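Local coordinates for beta-lactamase-related domain-containing protein (Bacteroides dorei DSM 17855, PDB 5TGF) that is a putative serine beta-lactamase-family hydrolase, probably acting on amide or ester bonds, that binds calcium, at residues Ala239-Asn244 with Tyr265-Trp270. Numbering follows the deposited sequence.
Sequences ADQVRN and YGLGEW
The two loops come closest, CA to CA, at Gln241 and Gly266, and one backbone hydrogen bond links the loops: Gln241 N donates to Tyr265 O over 3.1 Å, nearly straight at 162° and in the carbonyl plane. Beside it, Gly266 CA lies 3.3 Å from Ala239 O in a CA-H...O contact. This inner side is tight. In Gln241, chi1 of -57° sets CG beside the backbone N, so that CB and CG lie against the Gly266 carbonyl; the bend at chi2 then turns the amide aside. The chain crosses Leu267 obliquely, CG 3.6 Å from Leu267 CD2. Val242 CG2 meets Tyr265 CB at 3.8 Å. In the beta-lactamase-like fold the contact ties the loop leaving helix 231-238 to the one entering edge strand 270-274. Tyr265 turns its ring away toward Lys61 of a probable SxxK motif, with Glu269 O over one ring face. The outer side is looser, and exposed Arg243 does not touch 265-270. Asp240 OD1 accepts from Val242 N, an Asx turn, and at 2.9 Å from Arg243 N, which extends it to an Asx motif and fixes the backbone here; both donors sit above the carboxylate plane. Arg243 NH2 reaches back to Gln241 OE1 at 3.0 Å, while Gln241 NE2 bonds to Thr236 O, so both ends of the buried amide are gripped.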
ATOM      1  N   ALA A 239      -3.033  12.938   1.080  1.00 15.78           N
ATOM      2  CA  ALA A 239      -2.363  14.232   0.909  1.00 17.12           C
ATOM      3  C   ALA A 239      -0.877  14.043   0.617  1.00 17.96           C
ATOM      4  O   ALA A 239      -0.313  13.000   0.871  1.00 17.52           O
ATOM      5  CB  ALA A 239      -2.503  15.093   2.175  1.00 18.13           C
ATOM      6  N   ASP A 240      -0.249  15.121   0.184  1.00 16.78           N
ATOM      7  CA  ASP A 240       1.187  15.184   0.016  1.00 19.61           C
ATOM      8  C   ASP A 240       1.879  14.981   1.359  1.00 17.28           C
ATOM      9  O   ASP A 240       1.822  15.848   2.203  1.00 18.36           O
ATOM     10  CB  ASP A 240       1.562  16.573  -0.541  1.00 20.36           C
ATOM     11  CG  ASP A 240       3.058  16.748  -0.755  1.00 21.87           C
ATOM     12  OD1 ASP A 240       3.840  15.785  -0.639  1.00 22.62           O
ATOM     13  OD2 ASP A 240       3.455  17.847  -1.132  1.00 24.17           O
ATOM     14  N   GLN A 241       2.536  13.843   1.544  1.00 16.04           N
ATOM     15  CA  GLN A 241       3.342  13.626   2.735  1.00 13.98           C
ATOM     16  C   GLN A 241       4.843  13.636   2.449  1.00 15.22           C
ATOM     17  O   GLN A 241       5.661  13.411   3.341  1.00 15.32           O
ATOM     18  CB  GLN A 241       2.906  12.329   3.443  1.00 15.03           C
ATOM     19  CG  GLN A 241       1.442  12.279   3.823  1.00 15.95           C
ATOM     20  CD  GLN A 241       1.065  13.299   4.899  1.00 16.56           C
ATOM     21  OE1 GLN A 241       1.932  13.918   5.489  1.00 17.23           O
ATOM     22  NE2 GLN A 241      -0.234  13.450   5.173  1.00 17.28           N
ATOM     23  N   VAL A 242       5.217  13.881   1.204  1.00 14.95           N
ATOM     24  CA  VAL A 242       6.629  13.964   0.831  1.00 15.26           C
ATOM     25  C   VAL A 242       7.124  15.379   1.149  1.00 17.03           C
ATOM     26  O   VAL A 242       8.194  15.559   1.708  1.00 16.11           O
ATOM     27  CB  VAL A 242       6.824  13.627  -0.663  1.00 15.48           C
ATOM     28  CG1 VAL A 242       8.270  13.829  -1.055  1.00 16.29           C
ATOM     29  CG2 VAL A 242       6.429  12.170  -0.925  1.00 15.77           C
ATOM     30  N   ARG A 243       6.312  16.364   0.797  1.00 17.94           N
ATOM     31  CA  ARG A 243       6.559  17.770   1.106  1.00 19.57           C
ATOM     32  C   ARG A 243       7.846  18.316   0.507  1.00 19.38           C
ATOM     33  O   ARG A 243       7.956  18.345  -0.709  1.00 18.49           O
ATOM     34  CB  ARG A 243       6.384  17.967   2.584  1.00 23.70           C
ATOM     35  CG  ARG A 243       4.971  17.530   2.915  1.00 25.37           C
ATOM     36  CD  ARG A 243       4.573  17.926   4.271  1.00 27.49           C
ATOM     37  NE  ARG A 243       3.414  17.194   4.763  1.00 26.93           N
ATOM     38  CZ  ARG A 243       2.946  17.419   5.981  1.00 26.97           C
ATOM     39  NH1 ARG A 243       3.492  18.393   6.694  1.00 30.09           N
ATOM     40  NH2 ARG A 243       1.945  16.730   6.475  1.00 23.16           N
ATOM     41  N   ASN A 244       8.814  18.734   1.311  1.00 19.62           N
ATOM     42  CA  ASN A 244      10.048  19.307   0.745  1.00 23.01           C
ATOM     43  C   ASN A 244      11.162  18.290   0.612  1.00 22.86           C
ATOM     44  O   ASN A 244      12.291  18.646   0.275  1.00 22.50           O
ATOM     45  CB  ASN A 244      10.545  20.475   1.597  1.00 23.85           C
ATOM     46  CG  ASN A 244       9.553  21.605   1.653  1.00 33.45           C
ATOM     47  OD1 ASN A 244       9.100  22.103   0.624  1.00 39.55           O
ATOM     48  ND2 ASN A 244       9.191  22.008   2.861  1.00 40.77           N
ATOM     49  N   TYR A 265       3.811  10.636  -2.810  1.00 12.61           N
ATOM     50  CA  TYR A 265       3.380   9.646  -1.805  1.00 11.94           C
ATOM     51  C   TYR A 265       2.590  10.308  -0.700  1.00 14.32           C
ATOM     52  O   TYR A 265       2.902  11.430  -0.289  1.00 14.50           O
ATOM     53  CB  TYR A 265       4.608   8.898  -1.231  1.00 11.47           C
ATOM     54  CG  TYR A 265       4.379   7.464  -0.837  1.00 11.08           C
ATOM     55  CD1 TYR A 265       4.444   6.438  -1.769  1.00 11.43           C
ATOM     56  CD2 TYR A 265       4.075   7.123   0.492  1.00 12.10           C
ATOM     57  CE1 TYR A 265       4.259   5.117  -1.403  1.00 10.36           C
ATOM     58  CE2 TYR A 265       3.872   5.799   0.859  1.00 12.05           C
ATOM     59  CZ  TYR A 265       3.963   4.802  -0.089  1.00 11.70           C
ATOM     60  OH  TYR A 265       3.803   3.468   0.293  1.00 14.32           O
ATOM     61  N   GLY A 266       1.602   9.576  -0.199  1.00 13.32           N
ATOM     62  CA  GLY A 266       0.830   9.940   0.963  1.00 13.21           C
ATOM     63  C   GLY A 266       1.241   9.113   2.157  1.00 13.58           C
ATOM     64  O   GLY A 266       2.441   9.076   2.497  1.00 14.20           O
ATOM     65  N   LEU A 267       0.264   8.520   2.848  1.00 12.40           N
ATOM     66  CA  LEU A 267       0.528   7.545   3.914  1.00 12.60           C
ATOM     67  C   LEU A 267       0.297   6.137   3.404  1.00 13.03           C
ATOM     68  O   LEU A 267      -0.836   5.741   3.072  1.00 13.35           O
ATOM     69  CB  LEU A 267      -0.366   7.800   5.128  1.00 14.05           C
ATOM     70  CG  LEU A 267      -0.314   9.230   5.680  1.00 14.02           C
ATOM     71  CD1 LEU A 267      -1.336   9.395   6.804  1.00 15.68           C
ATOM     72  CD2 LEU A 267       1.060   9.572   6.218  1.00 15.14           C
ATOM     73  N   GLY A 268       1.382   5.421   3.160  1.00 12.17           N
ATOM     74  CA  GLY A 268       1.304   4.058   2.603  1.00 12.66           C
ATOM     75  C   GLY A 268       0.667   3.899   1.223  1.00 12.65           C
ATOM     76  O   GLY A 268       0.136   2.858   0.932  1.00 11.60           O
ATOM     77  N   GLU A 269       0.711   4.937   0.394  1.00 11.90           N
ATOM     78  CA  GLU A 269       0.079   4.923  -0.902  1.00 12.76           C
ATOM     79  C   GLU A 269       0.737   5.958  -1.820  1.00 11.74           C
ATOM     80  O   GLU A 269       1.160   7.060  -1.356  1.00 12.65           O
ATOM     81  CB  GLU A 269      -1.417   5.210  -0.768  1.00 12.84           C
ATOM     82  CG  GLU A 269      -1.761   6.571  -0.146  1.00 13.69           C
ATOM     83  CD  GLU A 269      -3.079   6.534   0.650  1.00 15.21           C
ATOM     84  OE1 GLU A 269      -4.125   7.020   0.147  1.00 15.52           O
ATOM     85  OE2 GLU A 269      -3.096   5.932   1.772  1.00 17.48           O
ATOM     86  N   TRP A 270       0.819   5.618  -3.104  1.00 11.01           N
ATOM     87  CA  TRP A 270       1.363   6.515  -4.119  1.00 11.16           C
ATOM     88  C   TRP A 270       0.287   7.449  -4.637  1.00 11.97           C
ATOM     89  O   TRP A 270      -0.871   7.034  -4.916  1.00 12.68           O
ATOM     90  CB  TRP A 270       1.938   5.733  -5.329  1.00 11.42           C
ATOM     91  CG  TRP A 270       3.088   4.801  -5.016  1.00 11.79           C
ATOM     92  CD1 TRP A 270       3.012   3.469  -4.669  1.00 11.98           C
ATOM     93  CD2 TRP A 270       4.478   5.110  -5.071  1.00 11.19           C
ATOM     94  NE1 TRP A 270       4.262   2.977  -4.423  1.00 13.13           N
ATOM     95  CE2 TRP A 270       5.179   3.962  -4.671  1.00 11.61           C
ATOM     96  CE3 TRP A 270       5.202   6.296  -5.315  1.00 11.65           C
ATOM     97  CZ2 TRP A 270       6.566   3.940  -4.546  1.00 12.29           C
ATOM     98  CZ3 TRP A 270       6.600   6.253  -5.220  1.00 11.57           C
ATOM     99  CH2 TRP A 270       7.257   5.103  -4.844  1.00 11.97           C
TER